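Local coordinates for methyltransferase (Bacteroides thetaiotaomicron, PDB 3FQ6), which belongs to the tetrapyrrole (corrin/porphyrin) methylase family and probably takes part in transferring methyl groups to a substrate, at residues V47-P52 / E105-L110; T68-T73 / V109-D114. All coordinates share one frame; numbering follows the deposited sequence.

Both contacts are antiparallel strand pairings built on strand 105-110, which lies in the middle of a mixed sheet: 47-52 / 105-110 joins it to strand 45-50 along one edge, and 68-73 / 109-114 joins it to the start of strand 71-77 along the other. They share Val-109 and Leu-110, and their centres are about 13 Å apart. Interaction 1 is buried, its centre about 5 Å from that of the chain, and aromatic and branched aliphatic side chains pack on both faces of the sheet. Interaction 2 is partly buried, its centre about 9 Å from that of the chain, where regular pairing gives way to loop and an arginine binds a backbone carbonyl.

Interaction 1: residues V47-P52 / E105-L110; sequences VFYESP and EIVIVL
Phe-48 and Ile-108 form the antiparallel hydrogen-bonded pair at the heart of this contact. Phe-48 N donates to Ile-108 O at 2.8 Å, nearly straight at 173°, and Ile-108 N returns a bond to Phe-48 O at 2.9 Å. Toward Glu-50 and Ile-106 the pairing slackens, the bond from Glu-50 N to Ile-106 O being weak.

On the face carrying Phe-48, the side chain has CG anti to the carbonyl carbon (chi1 -45°), which sends the ring toward Leu-110; its CE2 meets Leu-110 CD2 at 3.8 Å, with Leu-110 CB at the ring edge. Farther along, Glu-50 CB lies 3.9 Å from Ile-108 CD1, and the tip of Ile-106 reaches Pro-52, with CD1 4.1 Å from Pro-52 CB. The opposite face carries Val-47, Tyr-49, Val-107 and Val-109. Here Tyr-49 and Val-107 run side by side, Val-107 CG2 coming up to the ring edge 3.6 Å from Tyr-49 CD1, while Val-107 CG1 turns to Val-47 CG1 at 4.1 Å.

The buried carboxylate of Glu-50 has three partners, which together fix its orientation. Ser-51 N makes a bent bond (139°) to the anti lone pair of OE2, which also takes a salt bridge from Arg-54, and OE1 is hydrogen-bonded to Thr-58 OG1.

Helix 55-66 covers the Phe-48 face, where Phe-62 meets the ring of Phe-48 and Leu-55 touches Ile-106 and Ile-108. An alanine in place of Phe-48 would probably open a gap beside Leu-110 and leave Phe-62 without this ring to pack on. Helix 6-12 packs on the Val-47 and Val-107 side, with strands 20-24 and 71-77 flanking the pair: an antiparallel pairing inside a mixed sheet layered between helices, as in alpha/beta folds.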
# COMPACT_ATOMS: atom_id res chain seq x y z
N VAL A 47 4.57 -4.38 2.55
CA VAL A 47 3.95 -4.74 1.27
C VAL A 47 2.59 -5.35 1.51
O VAL A 47 2.49 -6.39 2.21
CB VAL A 47 4.82 -5.77 0.45
CG1 VAL A 47 4.02 -6.32 -0.78
CG2 VAL A 47 6.24 -5.16 0.00
N PHE A 48 1.55 -4.73 0.91
CA PHE A 48 0.15 -5.19 1.08
C PHE A 48 -0.51 -5.50 -0.23
O PHE A 48 -0.18 -4.90 -1.27
CB PHE A 48 -0.76 -4.18 1.80
CG PHE A 48 -0.14 -3.53 3.03
CD1 PHE A 48 -0.47 -3.98 4.31
CD2 PHE A 48 0.77 -2.45 2.91
CE1 PHE A 48 0.11 -3.38 5.46
CE2 PHE A 48 1.34 -1.88 4.01
CZ PHE A 48 1.00 -2.34 5.31
N TYR A 49 -1.48 -6.42 -0.16
CA TYR A 49 -2.46 -6.57 -1.20
C TYR A 49 -3.73 -5.88 -0.70
O TYR A 49 -4.07 -5.97 0.48
CB TYR A 49 -2.77 -8.05 -1.44
CG TYR A 49 -1.62 -8.90 -2.01
CD1 TYR A 49 -0.60 -8.34 -2.78
CD2 TYR A 49 -1.61 -10.27 -1.81
CE1 TYR A 49 0.42 -9.14 -3.31
CE2 TYR A 49 -0.61 -11.07 -2.32
CZ TYR A 49 0.40 -10.52 -3.07
OH TYR A 49 1.38 -11.37 -3.56
N GLU A 50 -4.45 -5.22 -1.61
CA GLU A 50 -5.77 -4.71 -1.26
C GLU A 50 -6.77 -4.87 -2.41
O GLU A 50 -6.43 -4.77 -3.59
CB GLU A 50 -5.66 -3.25 -0.83
CG GLU A 50 -6.96 -2.61 -0.34
CD GLU A 50 -7.65 -3.46 0.72
OE1 GLU A 50 -7.44 -3.14 1.90
OE2 GLU A 50 -8.38 -4.44 0.39
N SER A 51 -8.03 -5.12 -2.07
CA SER A 51 -9.06 -5.15 -3.10
C SER A 51 -9.30 -3.72 -3.59
O SER A 51 -9.10 -2.75 -2.84
CB SER A 51 -10.34 -5.71 -2.58
OG SER A 51 -11.26 -4.65 -2.49
N PRO A 52 -9.71 -3.58 -4.86
CA PRO A 52 -9.85 -2.23 -5.40
C PRO A 52 -10.97 -1.43 -4.72
O PRO A 52 -10.77 -0.26 -4.43
CB PRO A 52 -10.14 -2.46 -6.89
CG PRO A 52 -10.62 -3.88 -6.96
CD PRO A 52 -9.95 -4.63 -5.87
N GLU A 105 -6.13 -5.43 -9.79
CA GLU A 105 -5.44 -6.06 -8.66
C GLU A 105 -4.37 -5.12 -8.13
O GLU A 105 -3.57 -4.60 -8.90
CB GLU A 105 -4.82 -7.40 -9.05
CG GLU A 105 -5.80 -8.39 -9.64
CD GLU A 105 -5.27 -9.82 -9.66
OE1 GLU A 105 -5.90 -10.70 -10.31
OE2 GLU A 105 -4.21 -10.07 -9.03
N ILE A 106 -4.36 -4.92 -6.81
CA ILE A 106 -3.59 -3.87 -6.19
C ILE A 106 -2.45 -4.41 -5.32
O ILE A 106 -2.63 -5.36 -4.55
CB ILE A 106 -4.46 -3.01 -5.28
CG1 ILE A 106 -5.86 -2.82 -5.89
CG2 ILE A 106 -3.73 -1.71 -4.92
CD1 ILE A 106 -6.12 -1.51 -6.54
N VAL A 107 -1.29 -3.79 -5.44
CA VAL A 107 -0.23 -3.95 -4.46
C VAL A 107 0.19 -2.56 -3.93
O VAL A 107 0.44 -1.63 -4.71
CB VAL A 107 0.99 -4.74 -5.05
CG1 VAL A 107 2.24 -4.75 -4.10
CG2 VAL A 107 0.54 -6.17 -5.48
N ILE A 108 0.21 -2.41 -2.61
CA ILE A 108 0.70 -1.20 -1.96
C ILE A 108 2.09 -1.52 -1.32
O ILE A 108 2.26 -2.54 -0.65
CB ILE A 108 -0.28 -0.69 -0.87
CG1 ILE A 108 -1.74 -0.66 -1.37
CG2 ILE A 108 0.12 0.71 -0.31
CD1 ILE A 108 -2.78 -0.75 -0.20
N VAL A 109 3.07 -0.66 -1.59
CA VAL A 109 4.38 -0.75 -1.01
C VAL A 109 4.49 0.52 -0.15
O VAL A 109 4.37 1.64 -0.66
CB VAL A 109 5.51 -0.84 -2.08
CG1 VAL A 109 6.87 -0.87 -1.43
CG2 VAL A 109 5.36 -2.10 -2.96
N LEU A 110 4.69 0.32 1.15
CA LEU A 110 4.65 1.41 2.12
C LEU A 110 6.00 1.62 2.83
O LEU A 110 6.55 0.69 3.42
CB LEU A 110 3.51 1.13 3.13
CG LEU A 110 3.32 2.12 4.31
CD1 LEU A 110 2.77 3.46 3.87
CD2 LEU A 110 2.42 1.48 5.37

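Interaction 2: residues T68-T73 / V109-D114; sequences TERQAT and VLAGID
Arg-70 and Ala-111 make the one side-chain hydrogen bond of this contact: Arg-70 NH2 donates to Ala-111 O at 2.7 Å, the oxygen lying in the guanidinium plane. CG anti to the backbone N (chi1 -168°), followed by bends at chi2 and chi3, folds the arginine along the loop after strand 105-110. Ile-113 CA sits over one guanidinium face toward its rim, and Ile-113 CD1 comes within 3.7 Å of Arg-70 NH1.

Three backbone bonds set the register. Thr-73 N to Val-109 O and Val-109 N to Thr-73 O, both 2.9 Å, make an antiparallel hydrogen-bonded pair; Ala-111 N bonds to Gln-71 O, and Ala-72 and Leu-110 are the non-hydrogen-bonded pair between.

The rest is van der Waals packing. The side chains of Arg-70 and Leu-110 cross at about a right angle, Arg-70 CG lying 3.6 Å from Leu-110 CD1, a methyl also 4.0 Å from Ala-72 CB. On the face that carries Thr-73 and Val-109, the hydroxyl oxygen of Thr-73 rests against Val-109 CB.

Accepted just past the last backbone bond, the Arg-70 bond tethers the loop after strand 105-110 to the start of strand 71-77, and NH1 adds a weak bond to Phe-66 O.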
# COMPACT_ATOMS: atom_id res chain seq x y z
N THR A 68 0.31 11.36 7.10
CA THR A 68 0.01 11.82 5.73
C THR A 68 1.22 11.99 4.82
O THR A 68 1.08 11.94 3.59
CB THR A 68 -0.80 13.16 5.68
OG1 THR A 68 -0.04 14.21 6.31
CG2 THR A 68 -2.16 13.02 6.35
N GLU A 69 2.40 12.19 5.38
CA GLU A 69 3.58 12.31 4.51
C GLU A 69 4.28 10.99 4.21
O GLU A 69 5.27 10.96 3.48
CB GLU A 69 4.55 13.35 5.07
CG GLU A 69 3.98 14.77 5.03
CD GLU A 69 3.63 15.22 3.60
OE1 GLU A 69 2.42 15.19 3.22
OE2 GLU A 69 4.56 15.58 2.85
N ARG A 70 3.76 9.89 4.72
CA ARG A 70 4.43 8.63 4.50
C ARG A 70 4.45 8.33 3.00
O ARG A 70 3.45 8.53 2.31
CB ARG A 70 3.78 7.49 5.30
CG ARG A 70 4.63 6.20 5.34
CD ARG A 70 5.94 6.29 6.20
NE ARG A 70 5.59 6.36 7.61
CZ ARG A 70 5.44 5.32 8.43
NH1 ARG A 70 5.07 5.56 9.67
NH2 ARG A 70 5.67 4.06 8.03
N GLN A 71 5.58 7.88 2.49
CA GLN A 71 5.69 7.57 1.08
C GLN A 71 5.12 6.16 0.84
O GLN A 71 5.28 5.24 1.68
CB GLN A 71 7.14 7.67 0.62
CG GLN A 71 7.60 9.10 0.37
CD GLN A 71 6.93 9.73 -0.85
OE1 GLN A 71 6.81 9.10 -1.91
NE2 GLN A 71 6.47 10.97 -0.69
N ALA A 72 4.43 6.02 -0.28
CA ALA A 72 3.96 4.73 -0.75
C ALA A 72 3.84 4.67 -2.27
O ALA A 72 3.88 5.70 -2.97
CB ALA A 72 2.61 4.34 -0.05
N THR A 73 3.70 3.45 -2.78
CA THR A 73 3.27 3.25 -4.17
C THR A 73 2.10 2.29 -4.27
O THR A 73 1.92 1.38 -3.38
CB THR A 73 4.42 2.75 -5.09
OG1 THR A 73 4.63 1.37 -4.84
CG2 THR A 73 5.72 3.49 -4.82
N VAL A 109 3.07 -0.66 -1.59
CA VAL A 109 4.38 -0.75 -1.01
C VAL A 109 4.49 0.52 -0.15
O VAL A 109 4.37 1.64 -0.66
CB VAL A 109 5.51 -0.84 -2.08
CG1 VAL A 109 6.87 -0.87 -1.43
CG2 VAL A 109 5.36 -2.10 -2.96
N LEU A 110 4.69 0.32 1.15
CA LEU A 110 4.65 1.41 2.12
C LEU A 110 6.00 1.62 2.83
O LEU A 110 6.55 0.69 3.42
CB LEU A 110 3.51 1.13 3.13
CG LEU A 110 3.32 2.12 4.31
CD1 LEU A 110 2.77 3.46 3.87
CD2 LEU A 110 2.42 1.48 5.37
N ALA A 111 6.55 2.83 2.74
CA ALA A 111 7.76 3.19 3.52
C ALA A 111 7.63 2.85 5.03
O ALA A 111 6.54 3.04 5.64
CB ALA A 111 8.10 4.66 3.36
N GLY A 112 8.73 2.38 5.63
CA GLY A 112 8.74 2.19 7.06
C GLY A 112 8.90 3.49 7.82
O GLY A 112 9.06 4.57 7.24
N ILE A 113 8.85 3.39 9.13
CA ILE A 113 9.10 4.53 10.00
C ILE A 113 10.40 5.22 9.59
O ILE A 113 11.41 4.58 9.28
CB ILE A 113 9.13 4.08 11.47
CG1 ILE A 113 7.73 4.10 12.07
CG2 ILE A 113 10.11 4.91 12.28
CD1 ILE A 113 7.26 5.47 12.66
N ASP A 114 10.35 6.54 9.60
CA ASP A 114 11.47 7.35 9.18
C ASP A 114 12.28 7.92 10.37
O ASP A 114 11.86 8.90 10.98
CB ASP A 114 10.93 8.48 8.30
CG ASP A 114 12.02 9.29 7.64
OD1 ASP A 114 13.17 8.78 7.48
OD2 ASP A 114 11.73 10.46 7.29